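Local coordinates for protein protease Do-like 2, chloroplastic (Arabidopsis thaliana, PDB 4FLN) that is a chloroplast serine protease that performs the primary cleavage of the photodamaged D1 protein of photosystem II, at residues Asp61-Gln69 and Thr381-Glu391; Phe303-Val314 and Phe324-Phe332. One frame throughout, in Å; residues are numbered along the deposited sequence.

How the contacts relate
Both contacts are partly buried, and they lie on opposite sides of the chain's centre, with their own centres about 37 Å apart and nearest atoms about 17 Å apart. Contact 1 joins two domains: a loop of the protease domain meets a strand end and helix of the second PDZ domain, more than 300 residues on. Contact 2 is local, with both segments in the first PDZ domain and nested inside the chain loop that contact 1 closes. Their chemistry differs accordingly. Contact 1 uses a glutamate to grip loop backbone beside a small apolar patch, whereas contact 2 is mainly a hydrophobic core of aromatic and aliphatic side chains with one salt bridge at its rim.

Contact 1: Asp61-Gln69 and Thr381-Glu391; sequences DYSLPWQKQ and TPLSEPLIEEE
Glu390 carries the polar part of this contact between a protease-domain loop and helix 385-391, taking the backbone amides of Tyr62 and Ser63. The Glu390 side chain runs extended from the helix, with CG anti to the backbone N (chi1 -174°), and its OE2 accepts both amides. Tyr62 N reaches Glu390 OE2 at 3.0 Å on the syn lone pair, in a bent bond. Ser63 N also lies 3.0 Å from Glu390 OE2, but comes from above the carboxylate plane, through the straighter bond of the two (N-H...O 153°). Two donors on one oxygen should hold the Tyr62-Ser63 backbone against the helix. Beside them Ser63 OG donates to Glu391 OE2, although the position of that hydroxyl is less certain.

The apolar part centres on the Tyr62 ring. Pro386 CB sits over one face, 3.5 Å from the Tyr62 ring centroid and close to the ring normal, a CH-pi contact. Glu390 OE2 lies at the edge of the same ring, in its plane. Leu387 packs near the base of the tyrosine side chain, Leu387 CD1 lying 3.8 Å from Tyr62 CB. Farther along, Pro65 CG and Thr381 CG2 meet tip to tip at 3.4 Å, bringing the loop against the end of strand 378-382.

Ser384 is the N-cap of the helix, and Ser384 OG accepts a weak bond from Leu387 N at 3.3 Å. Elsewhere in the loop, Gln67 NE2 bonds to Lys68 O of the second subunit, so the loop serves two interfaces. Lying between strands 50-57 and 72-82, the first two strands of the N-terminal barrel, this loop occupies the position of loop LA in HtrA-type proteases, here docked on the second PDZ domain.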
# COMPACT_ATOMS: atom_id res chain seq x y z
N ASP B 61 -6.95 -24.29 -18.28
CA ASP B 61 -6.84 -23.99 -16.86
C ASP B 61 -6.17 -25.19 -16.22
O ASP B 61 -6.59 -26.32 -16.43
CB ASP B 61 -8.25 -23.77 -16.29
CG ASP B 61 -8.25 -23.51 -14.79
OD1 ASP B 61 -8.40 -22.34 -14.39
OD2 ASP B 61 -8.13 -24.48 -14.00
N TYR B 62 -5.09 -24.98 -15.46
CA TYR B 62 -4.41 -26.11 -14.81
C TYR B 62 -5.07 -26.55 -13.51
O TYR B 62 -5.10 -27.74 -13.17
CB TYR B 62 -2.93 -25.80 -14.62
CG TYR B 62 -2.26 -25.48 -15.92
CD1 TYR B 62 -1.59 -26.46 -16.65
CD2 TYR B 62 -2.33 -24.20 -16.46
CE1 TYR B 62 -1.00 -26.16 -17.86
CE2 TYR B 62 -1.74 -23.90 -17.66
CZ TYR B 62 -1.08 -24.88 -18.36
OH TYR B 62 -0.49 -24.57 -19.56
N SER B 63 -5.60 -25.56 -12.78
CA SER B 63 -6.30 -25.81 -11.53
C SER B 63 -7.46 -26.75 -11.78
O SER B 63 -7.66 -27.71 -11.03
CB SER B 63 -6.79 -24.49 -10.95
OG SER B 63 -5.70 -23.59 -10.75
N LEU B 64 -8.22 -26.48 -12.83
CA LEU B 64 -9.30 -27.36 -13.25
C LEU B 64 -9.04 -27.81 -14.70
O LEU B 64 -9.49 -27.15 -15.64
CB LEU B 64 -10.64 -26.62 -13.18
CG LEU B 64 -10.94 -25.76 -11.95
CD1 LEU B 64 -11.97 -24.68 -12.28
CD2 LEU B 64 -11.40 -26.60 -10.77
N PRO B 65 -8.29 -28.92 -14.89
CA PRO B 65 -7.89 -29.12 -16.29
C PRO B 65 -8.83 -29.96 -17.17
O PRO B 65 -8.33 -30.66 -18.05
CB PRO B 65 -6.60 -29.91 -16.13
CG PRO B 65 -6.85 -30.75 -14.90
CD PRO B 65 -7.67 -29.89 -13.98
N TRP B 66 -10.14 -29.82 -16.99
CA TRP B 66 -11.13 -30.26 -17.98
C TRP B 66 -11.63 -29.02 -18.68
O TRP B 66 -12.49 -29.08 -19.55
CB TRP B 66 -12.27 -31.02 -17.31
CG TRP B 66 -12.68 -30.40 -16.03
CD1 TRP B 66 -13.59 -29.41 -15.86
CD2 TRP B 66 -12.16 -30.71 -14.73
NE1 TRP B 66 -13.68 -29.08 -14.53
CE2 TRP B 66 -12.81 -29.86 -13.81
CE3 TRP B 66 -11.22 -31.62 -14.25
CZ2 TRP B 66 -12.55 -29.90 -12.44
CZ3 TRP B 66 -10.96 -31.66 -12.90
CH2 TRP B 66 -11.62 -30.80 -12.01
N GLN B 67 -11.10 -27.87 -18.25
CA GLN B 67 -11.57 -26.56 -18.67
C GLN B 67 -10.46 -25.74 -19.30
O GLN B 67 -9.26 -26.03 -19.15
CB GLN B 67 -12.11 -25.76 -17.48
CG GLN B 67 -13.52 -26.09 -17.03
CD GLN B 67 -14.03 -25.12 -15.96
OE1 GLN B 67 -13.44 -24.07 -15.71
NE2 GLN B 67 -15.14 -25.49 -15.32
N LYS B 68 -10.86 -24.69 -20.01
CA LYS B 68 -9.91 -23.77 -20.57
C LYS B 68 -10.06 -22.38 -19.94
O LYS B 68 -11.11 -22.05 -19.39
CB LYS B 68 -10.07 -23.74 -22.10
CG LYS B 68 -9.64 -25.07 -22.73
CD LYS B 68 -9.50 -24.99 -24.24
CE LYS B 68 -8.60 -26.10 -24.76
NZ LYS B 68 -7.20 -25.96 -24.28
N GLN B 69 -8.99 -21.59 -19.97
CA GLN B 69 -9.06 -20.22 -19.48
C GLN B 69 -9.85 -19.35 -20.45
O GLN B 69 -10.30 -19.80 -21.50
CB GLN B 69 -7.65 -19.66 -19.30
CG GLN B 69 -6.84 -20.38 -18.25
CD GLN B 69 -5.58 -19.63 -17.88
OE1 GLN B 69 -5.10 -18.79 -18.65
NE2 GLN B 69 -5.05 -19.91 -16.70
N THR B 381 -3.47 -34.57 -11.09
CA THR B 381 -2.72 -34.04 -12.23
C THR B 381 -1.23 -34.05 -11.94
O THR B 381 -0.81 -34.12 -10.78
CB THR B 381 -3.08 -32.59 -12.59
OG1 THR B 381 -3.29 -31.85 -11.38
CG2 THR B 381 -4.30 -32.52 -13.45
N PRO B 382 -0.40 -33.96 -13.00
CA PRO B 382 1.03 -33.78 -12.80
C PRO B 382 1.31 -32.36 -12.31
O PRO B 382 0.63 -31.41 -12.71
CB PRO B 382 1.62 -34.01 -14.19
CG PRO B 382 0.55 -34.70 -14.96
CD PRO B 382 -0.73 -34.14 -14.42
N LEU B 383 2.27 -32.23 -11.41
CA LEU B 383 2.68 -30.93 -10.93
C LEU B 383 3.41 -30.25 -12.08
O LEU B 383 4.23 -30.86 -12.77
CB LEU B 383 3.63 -31.10 -9.74
CG LEU B 383 3.69 -30.10 -8.58
CD1 LEU B 383 5.14 -29.88 -8.21
CD2 LEU B 383 3.02 -28.78 -8.89
N SER B 384 3.08 -28.98 -12.32
CA SER B 384 3.75 -28.21 -13.35
C SER B 384 3.92 -26.78 -12.88
O SER B 384 3.27 -26.35 -11.94
CB SER B 384 2.96 -28.26 -14.67
OG SER B 384 1.75 -27.52 -14.58
N GLU B 385 4.80 -26.03 -13.53
CA GLU B 385 5.01 -24.65 -13.12
C GLU B 385 3.73 -23.80 -13.27
O GLU B 385 3.33 -23.10 -12.34
CB GLU B 385 6.20 -24.04 -13.84
CG GLU B 385 7.25 -23.48 -12.89
CD GLU B 385 8.01 -24.56 -12.13
OE1 GLU B 385 8.37 -25.59 -12.75
OE2 GLU B 385 8.26 -24.39 -10.91
N PRO B 386 3.07 -23.89 -14.44
CA PRO B 386 1.81 -23.18 -14.64
C PRO B 386 0.79 -23.47 -13.53
O PRO B 386 0.14 -22.53 -13.06
CB PRO B 386 1.30 -23.74 -15.96
CG PRO B 386 2.52 -24.15 -16.68
CD PRO B 386 3.49 -24.63 -15.64
N LEU B 387 0.66 -24.73 -13.12
CA LEU B 387 -0.26 -25.07 -12.03
C LEU B 387 0.09 -24.31 -10.75
O LEU B 387 -0.77 -23.70 -10.12
CB LEU B 387 -0.27 -26.58 -11.77
CG LEU B 387 -1.21 -27.08 -10.66
CD1 LEU B 387 -2.57 -26.46 -10.85
CD2 LEU B 387 -1.30 -28.60 -10.66
N ILE B 388 1.36 -24.37 -10.37
CA ILE B 388 1.89 -23.59 -9.27
C ILE B 388 1.56 -22.11 -9.45
O ILE B 388 0.96 -21.49 -8.58
CB ILE B 388 3.42 -23.79 -9.15
CG1 ILE B 388 3.74 -25.26 -8.91
CG2 ILE B 388 4.00 -22.91 -8.06
CD1 ILE B 388 5.20 -25.57 -8.81
N GLU B 389 1.93 -21.54 -10.60
CA GLU B 389 1.64 -20.13 -10.87
C GLU B 389 0.17 -19.78 -10.60
O GLU B 389 -0.14 -18.78 -9.95
CB GLU B 389 2.00 -19.78 -12.32
CG GLU B 389 3.08 -18.70 -12.46
CD GLU B 389 4.49 -19.22 -12.19
OE1 GLU B 389 4.78 -19.62 -11.03
OE2 GLU B 389 5.32 -19.23 -13.13
N GLU B 390 -0.73 -20.61 -11.08
CA GLU B 390 -2.15 -20.33 -11.02
C GLU B 390 -2.75 -20.51 -9.62
O GLU B 390 -3.70 -19.82 -9.26
CB GLU B 390 -2.89 -21.21 -12.02
CG GLU B 390 -4.36 -20.91 -12.15
CD GLU B 390 -5.06 -21.92 -13.02
OE1 GLU B 390 -6.28 -21.77 -13.23
OE2 GLU B 390 -4.40 -22.86 -13.50
N GLU B 391 -2.20 -21.45 -8.85
CA GLU B 391 -2.68 -21.71 -7.48
C GLU B 391 -2.01 -20.73 -6.51
O GLU B 391 -2.37 -20.65 -5.33
CB GLU B 391 -2.38 -23.16 -7.08
CG GLU B 391 -3.56 -23.92 -6.49
CD GLU B 391 -4.27 -24.81 -7.50
OE1 GLU B 391 -3.98 -26.03 -7.54
OE2 GLU B 391 -5.12 -24.30 -8.24

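Contact 2: Phe303-Val314 and Phe324-Phe332; sequences FDDLHVGCEGTV and FRYLISQKF
Phe303 lays the face of its ring before the edge of Phe324, in an offset edge-to-face pair with centroids 5.1 Å apart and planes at 73°. The pair belongs to the first PDZ domain, where a tight beta hairpin, reversing through a type I' turn from Phe303 to Leu306, and the chain that follows it pack against helix 325-329. Phe303 CG stands anti to the backbone N (chi1 -180°), which carries the ring across to the helix. There Phe303 CD2 touches Leu327 CD1 at 3.6 Å, while Phe303 CE1 meets Ile328 CG1 at 3.9 Å. An alanine in place of Phe303 is likely to leave the Phe324 edge without its facing ring and to open a gap beside Leu327 and Ile328.

The Phe324 ring is itself sandwiched: Val308 CG2 lies over one face, 4.2 Å from the ring centroid, and Ile328 CD1 over the opposite one. Leu327 is shared among three partners. Leu327 CD1 meets Leu306 CD1 at 3.4 Å and also reaches Val314 CG1 tip to tip, so the helix packs on both the hairpin and the strand beyond it.

Ile300 of strand 299-303 touches Phe324, and Ala337 and Ile339 of strand 336-343 touch Phe303. Arg325, Ile328 and Ser329 of the helix also pack against a bound peptide, consistent with the ligand groove of PDZ domains.

At the rim the chemistry turns ionic. Asp304 OD1 accepts from Glu338 N, leaving its other oxygen to Lys331, whose chain bends at chi2 (-70°) and brings NZ to 2.8 Å from Asp304 OD2 on the syn lone pair.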
# COMPACT_ATOMS: atom_id res chain seq x y z
N PHE B 303 36.70 -27.74 -23.17
CA PHE B 303 35.50 -28.19 -23.84
C PHE B 303 35.72 -28.00 -25.33
O PHE B 303 35.90 -26.87 -25.77
CB PHE B 303 34.31 -27.36 -23.34
CG PHE B 303 33.01 -27.74 -23.96
CD1 PHE B 303 32.08 -28.47 -23.25
CD2 PHE B 303 32.69 -27.33 -25.24
CE1 PHE B 303 30.86 -28.80 -23.80
CE2 PHE B 303 31.47 -27.67 -25.81
CZ PHE B 303 30.56 -28.40 -25.09
N ASP B 304 35.69 -29.08 -26.11
CA ASP B 304 36.03 -29.02 -27.53
C ASP B 304 37.35 -28.27 -27.73
O ASP B 304 37.49 -27.47 -28.66
CB ASP B 304 34.92 -28.33 -28.35
CG ASP B 304 33.77 -29.28 -28.73
OD1 ASP B 304 33.92 -30.52 -28.60
OD2 ASP B 304 32.71 -28.78 -29.17
N ASP B 305 38.31 -28.53 -26.84
CA ASP B 305 39.65 -27.93 -26.86
C ASP B 305 39.71 -26.41 -26.68
O ASP B 305 40.72 -25.78 -27.01
CB ASP B 305 40.43 -28.34 -28.13
CG ASP B 305 40.66 -29.84 -28.21
OD1 ASP B 305 41.51 -30.36 -27.45
OD2 ASP B 305 40.00 -30.49 -29.05
N LEU B 306 38.65 -25.83 -26.11
CA LEU B 306 38.71 -24.47 -25.60
C LEU B 306 38.86 -24.55 -24.09
O LEU B 306 38.13 -25.29 -23.43
CB LEU B 306 37.46 -23.68 -25.98
CG LEU B 306 37.21 -23.41 -27.47
CD1 LEU B 306 35.79 -22.95 -27.72
CD2 LEU B 306 38.22 -22.40 -28.02
N HIS B 307 39.82 -23.82 -23.53
CA HIS B 307 40.07 -23.89 -22.10
C HIS B 307 39.03 -23.12 -21.29
O HIS B 307 38.59 -22.05 -21.69
CB HIS B 307 41.48 -23.41 -21.77
CG HIS B 307 42.55 -24.39 -22.13
ND1 HIS B 307 42.40 -25.75 -21.97
CD2 HIS B 307 43.79 -24.21 -22.65
CE1 HIS B 307 43.50 -26.37 -22.37
NE2 HIS B 307 44.36 -25.45 -22.79
N VAL B 308 38.67 -23.68 -20.15
CA VAL B 308 37.65 -23.12 -19.26
C VAL B 308 38.31 -22.57 -18.01
O VAL B 308 39.04 -23.30 -17.33
CB VAL B 308 36.63 -24.21 -18.86
CG1 VAL B 308 35.93 -23.85 -17.60
CG2 VAL B 308 35.63 -24.45 -19.98
N GLY B 309 38.04 -21.30 -17.69
CA GLY B 309 38.69 -20.63 -16.57
C GLY B 309 38.17 -20.89 -15.15
O GLY B 309 37.26 -21.69 -14.95
N CYS B 310 38.76 -20.21 -14.17
CA CYS B 310 38.28 -20.20 -12.79
C CYS B 310 36.75 -20.00 -12.70
O CYS B 310 36.03 -20.83 -12.14
CB CYS B 310 38.99 -19.10 -11.97
SG CYS B 310 40.68 -19.51 -11.50
N GLU B 311 36.28 -18.87 -13.21
CA GLU B 311 34.85 -18.67 -13.38
C GLU B 311 34.46 -19.50 -14.59
O GLU B 311 35.26 -20.30 -15.09
CB GLU B 311 34.54 -17.19 -13.59
CG GLU B 311 35.47 -16.23 -12.83
CD GLU B 311 35.34 -16.33 -11.31
OE1 GLU B 311 34.32 -16.88 -10.84
OE2 GLU B 311 36.24 -15.85 -10.59
N GLY B 312 33.25 -19.36 -15.08
CA GLY B 312 32.82 -20.26 -16.13
C GLY B 312 33.30 -19.95 -17.53
O GLY B 312 33.00 -20.69 -18.46
N THR B 313 34.05 -18.87 -17.72
CA THR B 313 34.19 -18.32 -19.07
C THR B 313 35.13 -19.09 -19.99
O THR B 313 35.72 -20.09 -19.61
CB THR B 313 34.52 -16.82 -19.05
OG1 THR B 313 35.94 -16.63 -19.14
CG2 THR B 313 33.98 -16.19 -17.78
N VAL B 314 35.30 -18.56 -21.20
CA VAL B 314 35.88 -19.30 -22.31
C VAL B 314 36.06 -18.36 -23.50
O VAL B 314 35.25 -17.46 -23.72
CB VAL B 314 34.93 -20.45 -22.71
CG1 VAL B 314 34.30 -20.19 -24.06
CG2 VAL B 314 35.66 -21.80 -22.70
N PHE B 324 30.77 -20.46 -20.30
CA PHE B 324 30.93 -21.81 -20.79
C PHE B 324 29.62 -22.31 -21.41
O PHE B 324 29.62 -22.97 -22.46
CB PHE B 324 31.35 -22.66 -19.60
CG PHE B 324 31.46 -24.11 -19.88
CD1 PHE B 324 31.72 -24.56 -21.15
CD2 PHE B 324 31.28 -25.02 -18.85
CE1 PHE B 324 31.80 -25.91 -21.39
CE2 PHE B 324 31.36 -26.36 -19.09
CZ PHE B 324 31.62 -26.81 -20.36
N ARG B 325 28.49 -21.96 -20.78
CA ARG B 325 27.18 -22.37 -21.28
C ARG B 325 27.02 -22.15 -22.79
O ARG B 325 26.45 -23.00 -23.48
CB ARG B 325 26.07 -21.64 -20.52
CG ARG B 325 25.67 -22.32 -19.20
CD ARG B 325 24.77 -21.44 -18.32
NE ARG B 325 25.51 -20.31 -17.76
CZ ARG B 325 24.95 -19.26 -17.18
NH1 ARG B 325 23.63 -19.17 -17.09
NH2 ARG B 325 25.72 -18.28 -16.71
N TYR B 326 27.53 -21.03 -23.30
CA TYR B 326 27.37 -20.70 -24.72
C TYR B 326 27.77 -21.83 -25.67
O TYR B 326 27.03 -22.15 -26.60
CB TYR B 326 28.12 -19.41 -25.09
CG TYR B 326 28.16 -19.17 -26.59
CD1 TYR B 326 29.32 -19.42 -27.32
CD2 TYR B 326 27.03 -18.74 -27.28
CE1 TYR B 326 29.36 -19.22 -28.68
CE2 TYR B 326 27.06 -18.54 -28.65
CZ TYR B 326 28.22 -18.78 -29.35
OH TYR B 326 28.26 -18.59 -30.71
N LEU B 327 28.94 -22.42 -25.45
CA LEU B 327 29.39 -23.51 -26.32
C LEU B 327 28.37 -24.62 -26.28
O LEU B 327 27.96 -25.14 -27.32
CB LEU B 327 30.75 -24.05 -25.88
CG LEU B 327 31.92 -23.09 -26.05
CD1 LEU B 327 33.22 -23.74 -25.60
CD2 LEU B 327 32.00 -22.64 -27.49
N ILE B 328 27.96 -24.99 -25.08
CA ILE B 328 27.01 -26.06 -24.89
C ILE B 328 25.73 -25.81 -25.69
O ILE B 328 25.18 -26.72 -26.30
CB ILE B 328 26.66 -26.20 -23.41
CG1 ILE B 328 27.92 -26.56 -22.61
CG2 ILE B 328 25.57 -27.23 -23.22
CD1 ILE B 328 27.70 -26.51 -21.12
N SER B 329 25.28 -24.56 -25.70
CA SER B 329 24.02 -24.21 -26.34
C SER B 329 24.11 -24.20 -27.88
O SER B 329 23.09 -24.29 -28.56
CB SER B 329 23.53 -22.85 -25.84
OG SER B 329 24.42 -21.82 -26.24
N GLN B 330 25.31 -24.08 -28.42
CA GLN B 330 25.46 -23.99 -29.87
C GLN B 330 25.43 -25.37 -30.53
O GLN B 330 25.51 -25.48 -31.76
CB GLN B 330 26.72 -23.21 -30.26
CG GLN B 330 26.46 -21.72 -30.48
CD GLN B 330 25.20 -21.48 -31.30
OE1 GLN B 330 24.10 -21.35 -30.75
NE2 GLN B 330 25.35 -21.42 -32.61
N LYS B 331 25.29 -26.40 -29.72
CA LYS B 331 25.21 -27.76 -30.22
C LYS B 331 23.77 -28.10 -30.56
O LYS B 331 22.87 -27.30 -30.32
CB LYS B 331 25.75 -28.75 -29.17
CG LYS B 331 27.24 -28.62 -28.84
CD LYS B 331 28.13 -29.08 -29.99
CE LYS B 331 29.58 -29.19 -29.57
NZ LYS B 331 30.48 -29.51 -30.70
N PHE B 332 23.54 -29.29 -31.08
CA PHE B 332 22.18 -29.77 -31.31
C PHE B 332 21.87 -31.01 -30.47
O PHE B 332 22.78 -31.71 -30.02
CB PHE B 332 21.93 -30.03 -32.79
CG PHE B 332 21.92 -28.78 -33.61
CD1 PHE B 332 20.74 -28.07 -33.81
CD2 PHE B 332 23.10 -28.28 -34.14
CE1 PHE B 332 20.74 -26.90 -34.55
CE2 PHE B 332 23.10 -27.11 -34.88
CZ PHE B 332 21.93 -26.42 -35.08